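Local coordinates for protein lipase aflb (Neosartorya fumigata, PDB 6IDY) that binds a calcium ion and probably hydrolyses the ester bonds of lipids, as an alpha/beta-hydrolase-fold lipase, at residues A[360-365]-A[410-415]. Residues are numbered along the deposited sequence; the frame is centred on the assembly and turned at random.
Sequences THEGVL and GTEGLL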
ATOM      1  N   THR A 360      -8.101  -5.715  -8.488  1.00 21.94           N
ATOM      2  CA  THR A 360      -7.653  -4.333  -8.647  1.00 21.41           C
ATOM      3  C   THR A 360      -6.317  -4.105  -7.907  1.00 24.63           C
ATOM      4  O   THR A 360      -5.788  -5.022  -7.272  1.00 24.13           O
ATOM      5  CB  THR A 360      -8.743  -3.413  -8.100  1.00 26.27           C
ATOM      6  OG1 THR A 360      -9.004  -3.803  -6.753  1.00 24.14           O
ATOM      7  CG2 THR A 360     -10.039  -3.464  -8.911  1.00 23.06           C
ATOM      8  N   HIS A 361      -5.788  -2.877  -7.987  1.00 20.01           N
ATOM      9  CA  HIS A 361      -4.564  -2.453  -7.309  1.00 18.22           C
ATOM     10  C   HIS A 361      -4.721  -2.744  -5.809  1.00 22.08           C
ATOM     11  O   HIS A 361      -3.851  -3.379  -5.214  1.00 21.59           O
ATOM     12  CB  HIS A 361      -4.369  -0.953  -7.559  1.00 18.02           C
ATOM     13  CG  HIS A 361      -3.121  -0.372  -6.978  1.00 20.21           C
ATOM     14  ND1 HIS A 361      -1.871  -0.682  -7.486  1.00 21.24           N
ATOM     15  CD2 HIS A 361      -2.978   0.545  -5.997  1.00 21.35           C
ATOM     16  CE1 HIS A 361      -1.011   0.029  -6.778  1.00 20.26           C
ATOM     17  NE2 HIS A 361      -1.633   0.790  -5.881  1.00 20.72           N
ATOM     18  N   GLU A 362      -5.866  -2.325  -5.229  1.00 19.51           N
ATOM     19  CA  GLU A 362      -6.265  -2.556  -3.833  1.00 19.25           C
ATOM     20  C   GLU A 362      -6.708  -4.006  -3.619  1.00 24.38           C
ATOM     21  O   GLU A 362      -6.435  -4.565  -2.565  1.00 25.05           O
ATOM     22  CB  GLU A 362      -7.348  -1.546  -3.361  1.00 20.66           C
ATOM     23  CG  GLU A 362      -8.688  -1.553  -4.108  1.00 25.60           C
ATOM     24  CD  GLU A 362      -8.744  -0.935  -5.499  1.00 33.54           C
ATOM     25  OE1 GLU A 362      -7.718  -0.384  -5.953  1.00 21.32           O
ATOM     26  OE2 GLU A 362      -9.814  -1.013  -6.143  1.00 22.19           O
ATOM     27  N   GLY A 363      -7.331  -4.603  -4.637  1.00 21.35           N
ATOM     28  CA  GLY A 363      -7.836  -5.977  -4.626  1.00 21.35           C
ATOM     29  C   GLY A 363      -6.826  -7.068  -4.347  1.00 25.26           C
ATOM     30  O   GLY A 363      -7.194  -8.114  -3.814  1.00 26.03           O
ATOM     31  N   VAL A 364      -5.543  -6.842  -4.685  1.00 21.02           N
ATOM     32  CA  VAL A 364      -4.486  -7.832  -4.419  1.00 20.07           C
ATOM     33  C   VAL A 364      -4.345  -8.057  -2.882  1.00 22.75           C
ATOM     34  O   VAL A 364      -3.998  -9.162  -2.458  1.00 22.22           O
ATOM     35  CB  VAL A 364      -3.142  -7.522  -5.154  1.00 22.68           C
ATOM     36  CG1 VAL A 364      -2.142  -8.675  -4.999  1.00 22.42           C
ATOM     37  CG2 VAL A 364      -3.376  -7.247  -6.635  1.00 21.90           C
ATOM     38  N   LEU A 365      -4.724  -7.046  -2.055  1.00 19.32           N
ATOM     39  CA  LEU A 365      -4.710  -7.147  -0.583  1.00 18.80           C
ATOM     40  C   LEU A 365      -5.654  -8.247  -0.052  1.00 23.29           C
ATOM     41  O   LEU A 365      -5.435  -8.767   1.046  1.00 22.87           O
ATOM     42  CB  LEU A 365      -5.050  -5.800   0.072  1.00 18.54           C
ATOM     43  CG  LEU A 365      -4.041  -4.662  -0.114  1.00 21.76           C
ATOM     44  CD1 LEU A 365      -4.684  -3.315   0.205  1.00 21.26           C
ATOM     45  CD2 LEU A 365      -2.778  -4.895   0.722  1.00 21.20           C
ATOM     46  N   GLY A 410     -14.591  -3.236   2.253  1.00 24.42           N
ATOM     47  CA  GLY A 410     -13.818  -2.241   2.985  1.00 24.02           C
ATOM     48  C   GLY A 410     -12.529  -1.859   2.288  1.00 27.38           C
ATOM     49  O   GLY A 410     -12.187  -0.674   2.237  1.00 26.56           O
ATOM     50  N   THR A 411     -11.811  -2.858   1.730  1.00 23.86           N
ATOM     51  CA  THR A 411     -10.567  -2.647   0.967  1.00 22.60           C
ATOM     52  C   THR A 411     -10.856  -1.795  -0.279  1.00 26.02           C
ATOM     53  O   THR A 411     -10.082  -0.905  -0.608  1.00 25.95           O
ATOM     54  CB  THR A 411      -9.904  -3.989   0.632  1.00 27.79           C
ATOM     55  OG1 THR A 411      -9.606  -4.676   1.848  1.00 27.51           O
ATOM     56  CG2 THR A 411      -8.629  -3.838  -0.201  1.00 23.97           C
ATOM     57  N   GLU A 412     -11.974  -2.059  -0.955  1.00 22.96           N
ATOM     58  CA  GLU A 412     -12.401  -1.297  -2.128  1.00 22.35           C
ATOM     59  C   GLU A 412     -12.771   0.143  -1.752  1.00 26.60           C
ATOM     60  O   GLU A 412     -12.434   1.073  -2.488  1.00 25.71           O
ATOM     61  CB  GLU A 412     -13.573  -2.008  -2.847  1.00 23.63           C
ATOM     62  CG  GLU A 412     -13.122  -3.185  -3.707  1.00 26.63           C
ATOM     63  CD  GLU A 412     -12.019  -2.882  -4.707  1.00 28.00           C
ATOM     64  OE1 GLU A 412     -12.000  -1.754  -5.244  1.00 25.93           O
ATOM     65  OE2 GLU A 412     -11.175  -3.769  -4.960  1.00 23.13           O
ATOM     66  N   GLY A 413     -13.402   0.304  -0.585  1.00 24.07           N
ATOM     67  CA  GLY A 413     -13.804   1.594  -0.033  1.00 24.23           C
ATOM     68  C   GLY A 413     -12.657   2.549   0.259  1.00 27.59           C
ATOM     69  O   GLY A 413     -12.894   3.746   0.419  1.00 27.87           O
ATOM     70  N   LEU A 414     -11.402   2.035   0.315  1.00 22.38           N
ATOM     71  CA  LEU A 414     -10.178   2.816   0.551  1.00 21.55           C
ATOM     72  C   LEU A 414      -9.939   3.891  -0.506  1.00 25.13           C
ATOM     73  O   LEU A 414      -9.302   4.907  -0.214  1.00 24.59           O
ATOM     74  CB  LEU A 414      -8.941   1.906   0.609  1.00 21.36           C
ATOM     75  CG  LEU A 414      -8.874   0.867   1.716  1.00 27.00           C
ATOM     76  CD1 LEU A 414      -7.660  -0.040   1.512  1.00 26.82           C
ATOM     77  CD2 LEU A 414      -8.888   1.517   3.100  1.00 29.60           C
ATOM     78  N   LEU A 415     -10.425   3.652  -1.738  1.00 21.95           N
ATOM     79  CA  LEU A 415     -10.307   4.579  -2.861  1.00 22.35           C
ATOM     80  C   LEU A 415     -10.988   5.899  -2.560  1.00 26.25           C
ATOM     81  O   LEU A 415     -10.548   6.936  -3.053  1.00 25.00           O
ATOM     82  CB  LEU A 415     -10.894   3.964  -4.139  1.00 23.04           C
ATOM     83  CG  LEU A 415     -10.137   2.768  -4.721  1.00 28.40           C
ATOM     84  CD1 LEU A 415     -10.922   2.148  -5.831  1.00 29.10           C
ATOM     85  CD2 LEU A 415      -8.748   3.156  -5.205  1.00 29.50           C
TER
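Thr360 opens this example of second-shell packing beside the probable catalytic histidine, His361. Its OG1, set between backbone N and carbonyl carbon (chi1 55°), accepts from Gly363 N at 2.8 Å, closing an ST motif, and donates to the syn lone pair of Glu412 OE2, also 2.8 Å away. That OE2 is gripped again by Tyr366 OH, which limits how the carboxylate can turn. His361 makes no contact with 410-415; its ND1 is hydrogen-bonded to Asp318 OD2 and its NE2 to Ser233 OG, consistent with the Ser-Asp-His triad of lipases. Glu362, bent at chi2 (-75°), crosses Glu412 at about a right angle, their carboxylate planes 65° apart. Glu362 OE2 lies 2.5 Å from Glu412 OE1, so one acid is probably protonated, the more so as Glu319 crowds Glu362 OE1. Leu415 crosses over the face of the Glu362 carboxylate, CD1 3.4 Å from Glu362 OE2. Thr411 CG2, anti to its backbone N, meets Glu362 O at 3.3 Å and Leu365 CD1 at 4.0 Å, while its OG1 turns to Asp407 O. Loop 360-365 thus rests on the junction of helices 405-412 and 414-424, with helix 81-90 against Glu412 and Leu415, and strand 227-232 and helix 173-178 against Leu365.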